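Side-chain contacts in N-acetyltransferase family protein (Bacillus anthracis, PDB 3LNB), which catalyses acetyl transfer from acetyl-coenzyme A to arylamines, as an arylamine N-acetyltransferase that inactivates the drug sulfamethoxazole: residues K266-T271 and N277-E282; L66-L71 and S244-G249; I261-K266 and A287-E292. The protein carries 1 engineered substitution. All coordinates share one frame; numbering follows the deposited sequence.

Following the chain from the N terminus, contact 2 comes first. It joins residues 66-71 to the loop 244-249 and closes a long excursion that includes the eight-stranded sheet. Contact 3 opens later, at strand 259-263, and closes on helix 283-294. Contact 1 is nested inside that loop, as the hairpin of strands 267-272 and 275-280; the two share K266. Contacts 1 and 3 also touch directly, where Y268 packs on I289. Contact 2 meets contact 3 through L71 and L290. All three reach the same five-stranded antiparallel sheet, from strand 68-69 at one border to strand 275-280 at the other, and all three touch coenzyme A.

Contact 1. Residues K266-T271 and N277-E282; sequences KNYTET and NKRPIE. With COA (coenzyme A), chain B.
N267-E270 and N277-P280 pair as the antiparallel strands of a beta hairpin at the border of the five-stranded sheet. Backbone bonds run both ways in the hydrogen-bonded pairs Y268-R279 and E270-N277. I281 N to K266 O extends the ladder beyond the strands. N267, T269 and K278 line one face and meet the phosphates of coenzyme A. K278 NZ is gripped three times. It lies 2.8 Å from COA O7A on the 3'-phosphate, 3.0 Å from COA O2A on the pyrophosphate and 3.0 Å from T269 OG1, to which it donates. The lysine chain starts extended and turns at chi3 (-62°) and again at chi4, which brings NZ beside T269 OG1 and within reach of both phosphates. The K278 ammonium bridges the 3'-phosphate and the pyrophosphate and would be expected to offset part of their charge. N267 ND2 gives a nearly straight bond (175°) to COA O8A at 2.9 Å. The other branch of the amide, OD1, rests on P280, 3.1 Å from P280 CA.

The face bearing Y268, E270 and R279 is different. The R279 side chain lies alongside the Y268 ring. Its NH1 sits at the ring edge, 3.2 Å from Y268 CD2, while Y268 CG lies over one face of the guanidinium. The two planes are 64° apart. NH1 also makes a weak, oblique salt bridge to E270 OE1 at 3.5 Å. I281 CG2 covers Y268 CB at 3.8 Å. A water links E270 O to N277 ND2.

Strand 267-272 is held on its other side by strand 259-263, through T269 and S262. Y268 is buried against I261 and L263 of that strand and I289 of helix 283-294, and its OH bonds to S293 OG.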
# COMPACT_ATOMS: atom_id res chain seq x y z
N LYS A 266 -13.61 -12.31 11.56
CA LYS A 266 -14.38 -13.53 11.31
C LYS A 266 -13.68 -14.65 10.53
O LYS A 266 -13.91 -15.83 10.80
CB LYS A 266 -15.66 -13.18 10.56
CG LYS A 266 -16.44 -12.00 11.14
CD LYS A 266 -16.93 -12.28 12.54
CE LYS A 266 -17.79 -11.13 13.05
NZ LYS A 266 -18.25 -11.36 14.45
N ASN A 267 -12.84 -14.30 9.57
CA ASN A 267 -12.20 -15.32 8.74
C ASN A 267 -10.74 -15.10 8.41
O ASN A 267 -10.26 -13.96 8.35
CB ASN A 267 -12.94 -15.45 7.42
CG ASN A 267 -14.39 -15.83 7.61
OD1 ASN A 267 -14.70 -17.00 7.87
ND2 ASN A 267 -15.28 -14.85 7.48
N TYR A 268 -10.05 -16.21 8.15
CA TYR A 268 -8.65 -16.20 7.75
C TYR A 268 -8.65 -16.74 6.32
O TYR A 268 -9.05 -17.89 6.08
CB TYR A 268 -7.82 -17.11 8.65
CG TYR A 268 -6.34 -17.09 8.32
CD1 TYR A 268 -5.65 -15.88 8.17
CD2 TYR A 268 -5.61 -18.28 8.21
CE1 TYR A 268 -4.28 -15.86 7.92
CE2 TYR A 268 -4.24 -18.26 7.97
CZ TYR A 268 -3.58 -17.05 7.83
OH TYR A 268 -2.22 -17.02 7.61
N THR A 269 -8.22 -15.92 5.37
CA THR A 269 -8.20 -16.31 3.97
C THR A 269 -6.78 -16.45 3.44
O THR A 269 -5.98 -15.51 3.48
CB THR A 269 -8.97 -15.29 3.09
OG1 THR A 269 -10.32 -15.17 3.58
CG2 THR A 269 -9.02 -15.74 1.64
N GLU A 270 -6.49 -17.64 2.93
CA GLU A 270 -5.17 -17.94 2.41
C GLU A 270 -5.16 -18.24 0.92
O GLU A 270 -5.88 -19.11 0.44
CB GLU A 270 -4.58 -19.14 3.17
CG GLU A 270 -4.40 -18.90 4.66
CD GLU A 270 -4.03 -20.16 5.41
OE1 GLU A 270 -4.95 -20.97 5.71
OE2 GLU A 270 -2.83 -20.34 5.70
N THR A 271 -4.34 -17.50 0.19
CA THR A 271 -4.17 -17.70 -1.24
C THR A 271 -2.81 -18.37 -1.32
O THR A 271 -1.78 -17.74 -1.07
CB THR A 271 -4.16 -16.36 -1.98
OG1 THR A 271 -5.37 -15.65 -1.69
CG2 THR A 271 -4.06 -16.59 -3.48
N ASN A 277 -8.44 -20.42 0.08
CA ASN A 277 -9.29 -20.95 1.14
C ASN A 277 -9.70 -19.90 2.15
O ASN A 277 -8.95 -18.95 2.42
CB ASN A 277 -8.56 -22.09 1.86
CG ASN A 277 -8.52 -23.37 1.05
OD1 ASN A 277 -9.41 -24.22 1.16
ND2 ASN A 277 -7.50 -23.51 0.22
N LYS A 278 -10.89 -20.08 2.72
CA LYS A 278 -11.39 -19.18 3.75
C LYS A 278 -11.77 -20.04 4.94
O LYS A 278 -12.50 -21.02 4.79
CB LYS A 278 -12.61 -18.39 3.26
CG LYS A 278 -13.05 -17.30 4.24
CD LYS A 278 -14.31 -16.55 3.78
CE LYS A 278 -14.09 -15.81 2.45
NZ LYS A 278 -13.11 -14.69 2.55
N ARG A 279 -11.28 -19.69 6.11
CA ARG A 279 -11.56 -20.45 7.31
C ARG A 279 -12.13 -19.57 8.43
O ARG A 279 -11.51 -18.59 8.83
CB ARG A 279 -10.28 -21.16 7.77
CG ARG A 279 -10.16 -21.38 9.28
CD ARG A 279 -9.16 -22.49 9.59
NE ARG A 279 -7.83 -22.24 9.04
CZ ARG A 279 -6.86 -21.56 9.66
NH1 ARG A 279 -5.69 -21.39 9.06
NH2 ARG A 279 -7.05 -21.06 10.88
N PRO A 280 -13.34 -19.91 8.91
CA PRO A 280 -13.95 -19.12 9.99
C PRO A 280 -13.07 -19.29 11.21
O PRO A 280 -12.58 -20.39 11.46
CB PRO A 280 -15.32 -19.78 10.17
CG PRO A 280 -15.59 -20.37 8.83
CD PRO A 280 -14.26 -20.97 8.47
N ILE A 281 -12.87 -18.23 11.97
CA ILE A 281 -12.02 -18.29 13.16
C ILE A 281 -12.74 -17.80 14.41
O ILE A 281 -13.83 -17.24 14.33
CB ILE A 281 -10.76 -17.42 12.98
CG1 ILE A 281 -11.14 -15.95 12.87
CG2 ILE A 281 -10.02 -17.83 11.72
CD1 ILE A 281 -9.95 -15.01 12.83
N GLU A 282 -12.11 -18.01 15.56
CA GLU A 282 -12.67 -17.58 16.83
C GLU A 282 -11.77 -16.49 17.39
O GLU A 282 -10.71 -16.20 16.83
CB GLU A 282 -12.73 -18.74 17.82
CG GLU A 282 -13.42 -19.99 17.30
CD GLU A 282 -13.27 -21.17 18.26
OE1 GLU A 282 -13.84 -21.12 19.37
OE2 GLU A 282 -12.58 -22.14 17.89
N1A COA B . -11.62 -3.21 4.14
C2A COA B . -11.92 -4.12 5.05
N3A COA B . -12.11 -5.39 4.73
C4A COA B . -11.99 -5.79 3.46
C5A COA B . -11.69 -4.86 2.47
C6A COA B . -11.49 -3.54 2.85
N6A COA B . -11.18 -2.62 1.95
N7A COA B . -11.62 -5.51 1.32
C8A COA B . -11.87 -6.80 1.56
N9A COA B . -12.10 -6.97 2.86
C1B COA B . -12.31 -8.28 3.53
C2B COA B . -13.51 -9.06 2.99
O2B COA B . -14.71 -8.56 3.58
C3B COA B . -13.18 -10.46 3.51
O3B COA B . -13.74 -10.65 4.81
P3B COA B . -14.25 -12.12 5.23
O7A COA B . -13.27 -13.18 4.86
O8A COA B . -14.53 -12.08 6.81
O9A COA B . -15.67 -12.31 4.49
C4B COA B . -11.66 -10.47 3.58
O4B COA B . -11.22 -9.16 3.20
C5B COA B . -11.06 -11.48 2.59
O5B COA B . -11.42 -11.12 1.26
P1A COA B . -11.10 -12.14 0.05
O1A COA B . -11.42 -11.34 -1.31
O2A COA B . -11.90 -13.38 0.17
O3A COA B . -9.52 -12.43 0.12
P2A COA B . -8.39 -11.44 -0.46
O4A COA B . -8.14 -11.91 -1.97
O5A COA B . -7.16 -11.52 0.37
O6A COA B . -9.01 -9.95 -0.53
CBP COA B . -7.86 -7.88 0.12
CCP COA B . -8.82 -9.00 0.52
CDP COA B . -6.44 -8.45 -0.02
CEP COA B . -7.87 -6.81 1.21
CAP COA B . -8.31 -7.26 -1.20
OAP COA B . -9.66 -6.79 -1.07
C9P COA B . -7.42 -6.08 -1.60
O9P COA B . -6.27 -6.26 -2.01
N8P COA B . -8.00 -4.89 -1.48
C7P COA B . -7.32 -3.63 -1.83
C6P COA B . -7.62 -2.56 -0.78
C5P COA B . -7.29 -1.16 -1.31
O5P COA B . -8.01 -0.62 -2.14
N4P COA B . -6.20 -0.58 -0.80
C3P COA B . -5.76 0.75 -1.22
C2P COA B . -6.59 1.85 -0.53
S1P COA B . -6.26 2.01 1.26
O HOH W 1 -5.16 -21.71 0.16

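Contact 2. Residues L66-L71 and S244-G249. Engineered in segment 66-71: F68 (natural residue Tyr). With COA (coenzyme A), chain B.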
# COMPACT_ATOMS: atom_id res chain seq x y z
N LEU A 66 5.72 -5.50 5.57
CA LEU A 66 4.80 -4.50 6.10
C LEU A 66 3.34 -4.87 5.81
O LEU A 66 2.87 -4.73 4.69
CB LEU A 66 5.11 -3.13 5.51
CG LEU A 66 6.48 -2.54 5.87
CD1 LEU A 66 6.64 -1.19 5.19
CD2 LEU A 66 6.60 -2.40 7.39
N PRO A 67 2.61 -5.35 6.83
CA PRO A 67 1.21 -5.74 6.64
C PRO A 67 0.31 -4.56 6.30
O PRO A 67 0.53 -3.44 6.77
CB PRO A 67 0.82 -6.34 7.99
CG PRO A 67 2.14 -6.72 8.62
CD PRO A 67 3.02 -5.57 8.23
N PHE A 68 -0.69 -4.81 5.46
CA PHE A 68 -1.67 -3.80 5.08
C PHE A 68 -2.75 -4.00 6.14
O PHE A 68 -3.39 -5.05 6.19
CB PHE A 68 -2.23 -4.10 3.69
CG PHE A 68 -3.38 -3.22 3.28
CD1 PHE A 68 -3.16 -1.99 2.66
CD2 PHE A 68 -4.70 -3.62 3.52
CE1 PHE A 68 -4.22 -1.18 2.28
CE2 PHE A 68 -5.77 -2.81 3.15
CZ PHE A 68 -5.53 -1.59 2.53
N GLU A 69 -2.95 -3.01 7.01
CA GLU A 69 -3.95 -3.14 8.07
C GLU A 69 -4.57 -1.84 8.54
O GLU A 69 -4.00 -0.76 8.35
CB GLU A 69 -3.35 -3.90 9.27
CG GLU A 69 -1.98 -3.40 9.75
CD GLU A 69 -2.05 -2.57 11.03
OE1 GLU A 69 -0.99 -2.35 11.66
OE2 GLU A 69 -3.16 -2.12 11.40
N ASN A 70 -5.73 -1.97 9.17
CA ASN A 70 -6.51 -0.84 9.68
C ASN A 70 -6.83 -1.02 11.17
O ASN A 70 -7.82 -0.48 11.66
CB ASN A 70 -7.84 -0.78 8.93
CG ASN A 70 -8.75 -1.94 9.30
OD1 ASN A 70 -8.28 -2.99 9.73
ND2 ASN A 70 -10.05 -1.75 9.13
N LEU A 71 -5.98 -1.77 11.87
CA LEU A 71 -6.21 -2.04 13.29
C LEU A 71 -6.32 -0.82 14.21
O LEU A 71 -7.01 -0.89 15.23
CB LEU A 71 -5.14 -3.01 13.82
CG LEU A 71 -4.96 -4.29 12.99
CD1 LEU A 71 -3.97 -5.19 13.71
CD2 LEU A 71 -6.29 -5.02 12.81
N SER A 244 -16.79 4.28 3.69
CA SER A 244 -15.38 3.93 3.80
C SER A 244 -15.30 2.43 3.99
O SER A 244 -15.98 1.87 4.85
CB SER A 244 -14.72 4.61 4.99
OG SER A 244 -13.51 3.94 5.31
N PRO A 245 -14.48 1.75 3.19
CA PRO A 245 -14.33 0.30 3.29
C PRO A 245 -13.55 -0.10 4.54
O PRO A 245 -13.65 -1.24 5.00
CB PRO A 245 -13.53 -0.04 2.03
CG PRO A 245 -13.72 1.13 1.11
CD PRO A 245 -13.71 2.29 2.06
N PHE A 246 -12.80 0.84 5.10
CA PHE A 246 -11.94 0.54 6.23
C PHE A 246 -12.38 0.83 7.66
O PHE A 246 -11.56 0.75 8.58
CB PHE A 246 -10.57 1.16 5.97
CG PHE A 246 -10.02 0.82 4.63
CD1 PHE A 246 -10.28 1.62 3.52
CD2 PHE A 246 -9.28 -0.35 4.44
CE1 PHE A 246 -9.83 1.28 2.25
CE2 PHE A 246 -8.82 -0.72 3.18
CZ PHE A 246 -9.09 0.10 2.08
N ASN A 247 -13.64 1.16 7.88
CA ASN A 247 -14.09 1.41 9.25
C ASN A 247 -15.26 0.49 9.55
O ASN A 247 -16.08 0.77 10.44
CB ASN A 247 -14.51 2.87 9.43
CG ASN A 247 -15.67 3.27 8.53
OD1 ASN A 247 -16.32 2.42 7.91
ND2 ASN A 247 -15.95 4.56 8.46
N LYS A 248 -15.34 -0.62 8.82
CA LYS A 248 -16.43 -1.58 8.98
C LYS A 248 -16.00 -2.90 9.62
O LYS A 248 -16.85 -3.68 10.07
CB LYS A 248 -17.04 -1.89 7.62
CG LYS A 248 -17.52 -0.69 6.85
CD LYS A 248 -18.72 -0.04 7.52
CE LYS A 248 -19.38 0.95 6.56
NZ LYS A 248 -18.40 1.94 6.04
N GLY A 249 -14.70 -3.15 9.65
CA GLY A 249 -14.22 -4.40 10.22
C GLY A 249 -12.72 -4.49 10.03
O GLY A 249 -12.17 -3.92 9.09
N1A COA B . -11.62 -3.21 4.14
C2A COA B . -11.92 -4.12 5.05
N3A COA B . -12.11 -5.39 4.73
C4A COA B . -11.99 -5.79 3.46
C5A COA B . -11.69 -4.86 2.47
C6A COA B . -11.49 -3.54 2.85
N6A COA B . -11.18 -2.62 1.95
N7A COA B . -11.62 -5.51 1.32
C8A COA B . -11.87 -6.80 1.56
N9A COA B . -12.10 -6.97 2.86
C1B COA B . -12.31 -8.28 3.53
C2B COA B . -13.51 -9.06 2.99
O2B COA B . -14.71 -8.56 3.58
C3B COA B . -13.18 -10.46 3.51
O3B COA B . -13.74 -10.65 4.81
P3B COA B . -14.25 -12.12 5.23
O7A COA B . -13.27 -13.18 4.86
O8A COA B . -14.53 -12.08 6.81
O9A COA B . -15.67 -12.31 4.49
C4B COA B . -11.66 -10.47 3.58
O4B COA B . -11.22 -9.16 3.20
C5B COA B . -11.06 -11.48 2.59
O5B COA B . -11.42 -11.12 1.26
P1A COA B . -11.10 -12.14 0.05
O1A COA B . -11.42 -11.34 -1.31
O2A COA B . -11.90 -13.38 0.17
O3A COA B . -9.52 -12.43 0.12
P2A COA B . -8.39 -11.44 -0.46
O4A COA B . -8.14 -11.91 -1.97
O5A COA B . -7.16 -11.52 0.37
O6A COA B . -9.01 -9.95 -0.53
CBP COA B . -7.86 -7.88 0.12
CCP COA B . -8.82 -9.00 0.52
CDP COA B . -6.44 -8.45 -0.02
CEP COA B . -7.87 -6.81 1.21
CAP COA B . -8.31 -7.26 -1.20
OAP COA B . -9.66 -6.79 -1.07
C9P COA B . -7.42 -6.08 -1.60
O9P COA B . -6.27 -6.26 -2.01
N8P COA B . -8.00 -4.89 -1.48
C7P COA B . -7.32 -3.63 -1.83
C6P COA B . -7.62 -2.56 -0.78
C5P COA B . -7.29 -1.16 -1.31
O5P COA B . -8.01 -0.62 -2.14
N4P COA B . -6.20 -0.58 -0.80
C3P COA B . -5.76 0.75 -1.22
C2P COA B . -6.59 1.85 -0.53
S1P COA B . -6.26 2.01 1.26
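N70 ND2 is gripped by two backbone carbonyls of the loop 244-249. It gives one hydrogen bond to F246 O and one to G249 O, each 3.0 Å long and each fairly straight at 159°. Both oxygens lie close to the amide plane of N70, although the nitrogen stands above the plane of each carbonyl. With chi1 at 70°, CG sits between the backbone N and the carbonyl carbon, and the amide is turned toward the loop. The other end of the amide is held too, since OD1 accepts from I251 N. The amide is therefore fixed in rotation.

Beside it, F68 and F246 meet rim to rim. F68 CZ is 3.5 Å from F246 CE2, and the ring planes are 66° apart. Neither ring covers the face of the other. F68 is an engineered residue; the natural one is Tyr. P245 CB lies over one face of the F246 ring, offset toward the rim. F246 also reaches the cofactor: its CE2 is 3.3 Å from COA N6A of the adenine, and its CZ is 3.5 Å from COA S1P. F68 CZ lies 3.5 Å from COA N4P.

These rings line the coenzyme A pocket. F68 lies near, without touching, C99, H138 and D153, whose geometry is consistent with the Cys-His-Asp triad of arylamine N-acetyltransferases.

Contact 3. Residues I261-K266 and A287-E292. With COA (coenzyme A), chain B.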
# COMPACT_ATOMS: atom_id res chain seq x y z
N ILE A 261 -2.02 -13.50 2.23
CA ILE A 261 -2.93 -13.92 3.29
C ILE A 261 -3.70 -12.73 3.84
O ILE A 261 -3.17 -11.61 3.91
CB ILE A 261 -2.16 -14.60 4.45
CG1 ILE A 261 -0.95 -13.74 4.86
CG2 ILE A 261 -1.68 -15.99 4.02
CD1 ILE A 261 -0.25 -14.23 6.12
N SER A 262 -4.95 -12.99 4.20
CA SER A 262 -5.83 -11.96 4.74
C SER A 262 -6.56 -12.46 5.98
O SER A 262 -7.04 -13.60 6.05
CB SER A 262 -6.84 -11.53 3.67
OG SER A 262 -6.19 -10.86 2.61
N LEU A 263 -6.65 -11.58 6.97
CA LEU A 263 -7.30 -11.92 8.22
C LEU A 263 -8.30 -10.86 8.68
O LEU A 263 -7.96 -9.68 8.75
CB LEU A 263 -6.24 -12.10 9.31
CG LEU A 263 -6.75 -12.37 10.73
CD1 LEU A 263 -7.27 -13.80 10.81
CD2 LEU A 263 -5.62 -12.14 11.73
N THR A 264 -9.52 -11.29 8.96
CA THR A 264 -10.56 -10.40 9.45
C THR A 264 -10.91 -10.91 10.84
O THR A 264 -10.32 -11.87 11.32
CB THR A 264 -11.82 -10.42 8.56
OG1 THR A 264 -12.43 -11.72 8.62
CG2 THR A 264 -11.46 -10.10 7.13
N ASN A 265 -11.88 -10.27 11.50
CA ASN A 265 -12.28 -10.73 12.83
C ASN A 265 -12.98 -12.08 12.71
O ASN A 265 -12.93 -12.89 13.64
CB ASN A 265 -13.24 -9.73 13.48
CG ASN A 265 -12.56 -8.42 13.85
OD1 ASN A 265 -11.51 -8.42 14.48
ND2 ASN A 265 -13.18 -7.30 13.46
N LYS A 266 -13.61 -12.31 11.56
CA LYS A 266 -14.38 -13.53 11.31
C LYS A 266 -13.68 -14.65 10.53
O LYS A 266 -13.91 -15.83 10.80
CB LYS A 266 -15.66 -13.18 10.56
CG LYS A 266 -16.44 -12.00 11.14
CD LYS A 266 -16.93 -12.28 12.54
CE LYS A 266 -17.79 -11.13 13.05
NZ LYS A 266 -18.25 -11.36 14.45
N ALA A 287 -5.81 -13.51 17.58
CA ALA A 287 -4.62 -13.00 18.22
C ALA A 287 -3.38 -13.79 17.79
O ALA A 287 -2.34 -13.21 17.49
CB ALA A 287 -4.79 -13.06 19.74
N ARG A 288 -3.52 -15.11 17.75
CA ARG A 288 -2.43 -15.99 17.36
C ARG A 288 -2.01 -15.81 15.90
O ARG A 288 -0.82 -15.72 15.62
CB ARG A 288 -2.82 -17.45 17.58
CG ARG A 288 -1.80 -18.46 17.07
CD ARG A 288 -2.24 -19.89 17.39
NE ARG A 288 -3.55 -20.20 16.83
CZ ARG A 288 -3.81 -20.34 15.53
NH1 ARG A 288 -2.83 -20.20 14.63
NH2 ARG A 288 -5.04 -20.62 15.11
N ILE A 289 -2.97 -15.78 14.98
CA ILE A 289 -2.64 -15.61 13.57
C ILE A 289 -2.00 -14.24 13.34
O ILE A 289 -1.01 -14.14 12.62
CB ILE A 289 -3.88 -15.76 12.66
CG1 ILE A 289 -4.50 -17.14 12.88
CG2 ILE A 289 -3.46 -15.64 11.18
CD1 ILE A 289 -5.86 -17.32 12.24
N LEU A 290 -2.55 -13.20 13.96
CA LEU A 290 -1.98 -11.86 13.82
C LEU A 290 -0.49 -11.93 14.13
O LEU A 290 0.35 -11.47 13.35
CB LEU A 290 -2.61 -10.87 14.80
CG LEU A 290 -3.56 -9.78 14.30
CD1 LEU A 290 -3.80 -8.78 15.42
CD2 LEU A 290 -2.96 -9.07 13.09
N ARG A 291 -0.18 -12.54 15.27
CA ARG A 291 1.19 -12.67 15.72
C ARG A 291 2.05 -13.56 14.82
O ARG A 291 3.02 -13.10 14.22
CB ARG A 291 1.22 -13.22 17.16
CG ARG A 291 2.62 -13.46 17.73
CD ARG A 291 2.57 -13.98 19.18
NE ARG A 291 1.91 -15.28 19.28
CZ ARG A 291 0.71 -15.47 19.83
NH1 ARG A 291 0.03 -14.45 20.34
NH2 ARG A 291 0.18 -16.69 19.86
N GLU A 292 1.67 -14.83 14.72
CA GLU A 292 2.42 -15.80 13.94
C GLU A 292 2.50 -15.57 12.44
O GLU A 292 3.54 -15.85 11.84
CB GLU A 292 1.87 -17.21 14.19
CG GLU A 292 1.66 -17.52 15.66
CD GLU A 292 1.66 -19.01 15.95
OE1 GLU A 292 1.05 -19.79 15.18
OE2 GLU A 292 2.27 -19.41 16.98
N1A COA B . -11.62 -3.21 4.14
C2A COA B . -11.92 -4.12 5.05
N3A COA B . -12.11 -5.39 4.73
C4A COA B . -11.99 -5.79 3.46
C5A COA B . -11.69 -4.86 2.47
C6A COA B . -11.49 -3.54 2.85
N6A COA B . -11.18 -2.62 1.95
N7A COA B . -11.62 -5.51 1.32
C8A COA B . -11.87 -6.80 1.56
N9A COA B . -12.10 -6.97 2.86
C1B COA B . -12.31 -8.28 3.53
C2B COA B . -13.51 -9.06 2.99
O2B COA B . -14.71 -8.56 3.58
C3B COA B . -13.18 -10.46 3.51
O3B COA B . -13.74 -10.65 4.81
P3B COA B . -14.25 -12.12 5.23
O7A COA B . -13.27 -13.18 4.86
O8A COA B . -14.53 -12.08 6.81
O9A COA B . -15.67 -12.31 4.49
C4B COA B . -11.66 -10.47 3.58
O4B COA B . -11.22 -9.16 3.20
C5B COA B . -11.06 -11.48 2.59
O5B COA B . -11.42 -11.12 1.26
P1A COA B . -11.10 -12.14 0.05
O1A COA B . -11.42 -11.34 -1.31
O2A COA B . -11.90 -13.38 0.17
O3A COA B . -9.52 -12.43 0.12
P2A COA B . -8.39 -11.44 -0.46
O4A COA B . -8.14 -11.91 -1.97
O5A COA B . -7.16 -11.52 0.37
O6A COA B . -9.01 -9.95 -0.53
CBP COA B . -7.86 -7.88 0.12
CCP COA B . -8.82 -9.00 0.52
CDP COA B . -6.44 -8.45 -0.02
CEP COA B . -7.87 -6.81 1.21
CAP COA B . -8.31 -7.26 -1.20
OAP COA B . -9.66 -6.79 -1.07
C9P COA B . -7.42 -6.08 -1.60
O9P COA B . -6.27 -6.26 -2.01
N8P COA B . -8.00 -4.89 -1.48
C7P COA B . -7.32 -3.63 -1.83
C6P COA B . -7.62 -2.56 -0.78
C5P COA B . -7.29 -1.16 -1.31
O5P COA B . -8.01 -0.62 -2.14
N4P COA B . -6.20 -0.58 -0.80
C3P COA B . -5.76 0.75 -1.22
C2P COA B . -6.59 1.85 -0.53
S1P COA B . -6.26 2.01 1.26
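L263 packs on I289 and L290 where helix 283-294 packs on one face of the five-stranded antiparallel sheet. This is plain helix-on-sheet packing, made by branched aliphatic side chains. With CG of L263 anti to the backbone N (chi1 176°), both methyls reach the helix. CD1 is 4.1 Å from I289 CD1. CD2 fits between the two helix residues, touching I289 CB and CG2 as well as L290. It is 4.1 Å from L290 CG and 3.9 Å from L290 N. The leucine crosses I289 obliquely but stands at about a right angle to L290.

Further residues close around L263. Y286 and F294 of the helix also touch it. L290 reaches back to T252 of strand 252-256. Backbone bonds of L263 with T252 and of I261 with K254 hold strand 259-263 to strand 252-256.

S262 and T264 lie on the other side of this segment from L263 and meet coenzyme A. S262 OG donates a short bond of 2.5 Å to COA O5A on the pyrophosphate. T264 OG1 accepts from N267 N and lies close to the 3'-phosphate. Its methyl, CG2, rests against the ribose, 3.3 Å from COA O3B and 3.6 Å from COA C4B.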